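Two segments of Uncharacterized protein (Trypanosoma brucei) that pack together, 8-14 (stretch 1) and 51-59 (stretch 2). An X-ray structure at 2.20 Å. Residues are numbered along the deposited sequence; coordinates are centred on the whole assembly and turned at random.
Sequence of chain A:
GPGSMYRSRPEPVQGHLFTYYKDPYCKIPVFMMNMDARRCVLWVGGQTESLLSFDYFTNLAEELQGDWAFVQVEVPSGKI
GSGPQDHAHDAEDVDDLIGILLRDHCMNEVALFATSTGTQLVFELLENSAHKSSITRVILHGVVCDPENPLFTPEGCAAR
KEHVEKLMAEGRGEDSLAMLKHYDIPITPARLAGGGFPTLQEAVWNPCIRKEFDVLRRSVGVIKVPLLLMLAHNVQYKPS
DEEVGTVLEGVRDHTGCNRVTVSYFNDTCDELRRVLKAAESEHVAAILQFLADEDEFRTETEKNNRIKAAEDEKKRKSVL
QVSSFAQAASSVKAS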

# COMPACT_ATOMS: atom_id res chain seq x y z
N SER A 8 21.53 9.85 5.12
CA SER A 8 22.05 8.45 5.00
C SER A 8 20.91 7.45 4.99
O SER A 8 20.20 7.30 5.99
CB SER A 8 23.00 8.12 6.16
OG SER A 8 22.36 8.24 7.42
N ARG A 9 20.71 6.79 3.86
CA ARG A 9 19.68 5.77 3.76
C ARG A 9 20.07 4.62 2.81
O ARG A 9 21.01 4.76 2.03
CB ARG A 9 18.33 6.41 3.40
CG ARG A 9 18.27 7.18 2.09
CD ARG A 9 16.82 7.64 1.78
NE ARG A 9 15.85 6.52 1.74
CZ ARG A 9 15.14 6.08 2.77
NH1 ARG A 9 15.26 6.63 3.97
NH2 ARG A 9 14.30 5.06 2.62
N PRO A 10 19.36 3.48 2.90
CA PRO A 10 19.74 2.26 2.18
C PRO A 10 19.68 2.31 0.65
O PRO A 10 18.76 2.90 0.07
CB PRO A 10 18.71 1.23 2.67
CG PRO A 10 18.11 1.80 3.87
CD PRO A 10 18.16 3.26 3.72
N GLU A 11 20.64 1.65 0.02
CA GLU A 11 20.56 1.35 -1.40
C GLU A 11 19.35 0.46 -1.67
O GLU A 11 18.86 -0.22 -0.78
CB GLU A 11 21.83 0.63 -1.85
CG GLU A 11 23.09 1.52 -1.90
CD GLU A 11 23.00 2.63 -2.94
OE1 GLU A 11 23.67 3.66 -2.75
OE2 GLU A 11 22.27 2.47 -3.94
N PRO A 12 18.85 0.47 -2.92
CA PRO A 12 17.77 -0.46 -3.27
C PRO A 12 18.20 -1.90 -3.02
O PRO A 12 19.36 -2.25 -3.27
CB PRO A 12 17.56 -0.20 -4.77
CG PRO A 12 18.02 1.15 -4.97
CD PRO A 12 19.21 1.32 -4.07
N VAL A 13 17.27 -2.73 -2.52
CA VAL A 13 17.58 -4.13 -2.23
C VAL A 13 16.90 -5.04 -3.23
O VAL A 13 15.77 -4.79 -3.67
CB VAL A 13 17.17 -4.57 -0.79
CG1 VAL A 13 18.02 -3.87 0.25
CG2 VAL A 13 15.67 -4.33 -0.53
N GLN A 14 17.61 -6.11 -3.57
CA GLN A 14 17.12 -7.12 -4.50
C GLN A 14 16.22 -8.12 -3.76
O GLN A 14 16.46 -8.48 -2.59
CB GLN A 14 18.30 -7.85 -5.15
CG GLN A 14 17.95 -8.66 -6.38
CD GLN A 14 19.17 -9.31 -6.99
OE1 GLN A 14 19.90 -10.02 -6.31
NE2 GLN A 14 19.38 -9.08 -8.29
N LEU A 51 6.05 -1.45 2.86
CA LEU A 51 7.18 -2.32 2.63
C LEU A 51 8.45 -1.55 2.97
O LEU A 51 8.53 -0.35 2.67
CB LEU A 51 7.26 -2.77 1.16
CG LEU A 51 6.21 -3.72 0.60
CD1 LEU A 51 6.51 -4.02 -0.88
CD2 LEU A 51 6.06 -4.99 1.48
N LEU A 52 9.40 -2.22 3.60
CA LEU A 52 10.65 -1.60 4.08
C LEU A 52 10.40 -0.38 4.97
O LEU A 52 11.12 0.62 4.90
CB LEU A 52 11.59 -1.23 2.91
CG LEU A 52 12.29 -2.34 2.12
CD1 LEU A 52 13.05 -1.71 0.91
CD2 LEU A 52 13.22 -3.16 3.00
N SER A 53 9.39 -0.49 5.84
CA SER A 53 9.02 0.60 6.76
C SER A 53 10.21 1.06 7.59
O SER A 53 10.35 2.25 7.88
CB SER A 53 7.91 0.14 7.72
OG SER A 53 7.38 1.25 8.43
N PHE A 54 11.04 0.11 8.00
CA PHE A 54 12.26 0.40 8.72
C PHE A 54 13.44 0.21 7.81
O PHE A 54 13.60 -0.85 7.21
CB PHE A 54 12.39 -0.49 9.96
CG PHE A 54 11.35 -0.22 10.98
CD1 PHE A 54 11.61 0.62 12.05
CD2 PHE A 54 10.07 -0.74 10.83
CE1 PHE A 54 10.63 0.90 12.98
CE2 PHE A 54 9.08 -0.48 11.75
CZ PHE A 54 9.37 0.35 12.84
N ASP A 55 14.26 1.25 7.69
CA ASP A 55 15.47 1.21 6.91
C ASP A 55 16.33 0.03 7.36
O ASP A 55 16.87 -0.68 6.50
CB ASP A 55 16.26 2.55 7.03
CG ASP A 55 15.62 3.70 6.23
OD1 ASP A 55 14.60 3.48 5.55
OD2 ASP A 55 16.13 4.84 6.29
N TYR A 56 16.41 -0.23 8.66
CA TYR A 56 17.23 -1.35 9.17
C TYR A 56 16.84 -2.75 8.69
O TYR A 56 17.65 -3.66 8.78
CB TYR A 56 17.39 -1.31 10.71
CG TYR A 56 16.27 -1.95 11.50
CD1 TYR A 56 16.17 -3.34 11.61
CD2 TYR A 56 15.35 -1.18 12.17
CE1 TYR A 56 15.18 -3.93 12.32
CE2 TYR A 56 14.34 -1.76 12.89
CZ TYR A 56 14.26 -3.14 12.97
OH TYR A 56 13.25 -3.74 13.70
N PHE A 57 15.62 -2.94 8.19
CA PHE A 57 15.22 -4.18 7.52
C PHE A 57 16.18 -4.66 6.42
O PHE A 57 16.29 -5.86 6.18
CB PHE A 57 13.84 -4.01 6.89
CG PHE A 57 12.70 -4.04 7.86
CD1 PHE A 57 12.89 -4.09 9.24
CD2 PHE A 57 11.39 -4.01 7.37
CE1 PHE A 57 11.80 -4.13 10.11
CE2 PHE A 57 10.31 -4.05 8.23
CZ PHE A 57 10.51 -4.11 9.59
N THR A 58 16.83 -3.72 5.72
CA THR A 58 17.83 -4.08 4.73
C THR A 58 19.04 -4.74 5.40
O THR A 58 19.55 -5.75 4.91
CB THR A 58 18.26 -2.86 3.83
OG1 THR A 58 18.81 -1.81 4.62
CG2 THR A 58 17.05 -2.31 3.09
N ASN A 59 19.45 -4.18 6.53
CA ASN A 59 20.56 -4.72 7.31
C ASN A 59 20.19 -6.04 8.02
O ASN A 59 20.96 -7.00 7.99
CB ASN A 59 21.04 -3.69 8.33
CG ASN A 59 21.54 -2.42 7.68
OD1 ASN A 59 22.58 -2.43 7.02
ND2 ASN A 59 20.80 -1.33 7.85

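This is a small contact between an extended segment and a turn that leads into a helix, in which a salt bridge at one end gives way to apolar packing at the other. It illustrates a general principle: an extended chain can dock through a few of its side chains, here Pro10 and Val13, while the two residues between them point away. About 287 Å² is buried in total, counting both sides.

The backbones stay well apart. The CA atoms of Pro10 and Asp55 lie 6.5 Å from each other, those of Val13 and Thr58 7.0 Å, and no main-chain hydrogen bond crosses the gap, so side chains carry the contact. Pro10 and Val13 point toward the second stretch, whereas Glu11 and Pro12 point away. In the second stretch a type I turn runs from Phe54 to Phe57, with Phe57 N hydrogen-bonded to Phe54 O at 3.1 Å, and Thr58 N donates to Asp55 O at 3.1 Å, a bond that links the two residues whose side chains both point toward the first stretch.

At the charged end, Arg9 leaves its backbone sideways, but its long side chain brings the guanidinium back to Asp55. NH1 of Arg9 lies 3.1 Å from OD2 of Asp55, a salt bridge supplemented by a weak hydrogen bond from Arg9 NH2 to Asp55 OD1 (3.3 Å, 129° at the hydrogen). The carboxylate approaches the guanidinium obliquely. Beside this pair, the Pro10 ring packs on the aspartate, its CD 3.6 Å from Asp55 CG.

Thr58 shows how a polar residue can serve an apolar surface. Its OG1 donates a hydrogen bond to Asp55 O (2.9 Å), satisfying the hydroxyl within its own stretch, while its methyl CG2 meets Val13 CG1 at 3.4 Å, a close van der Waals contact. The other valine methyl, CG2, reaches Leu52 CD1 at 4.0 Å, extending the apolar patch to a buried leucine.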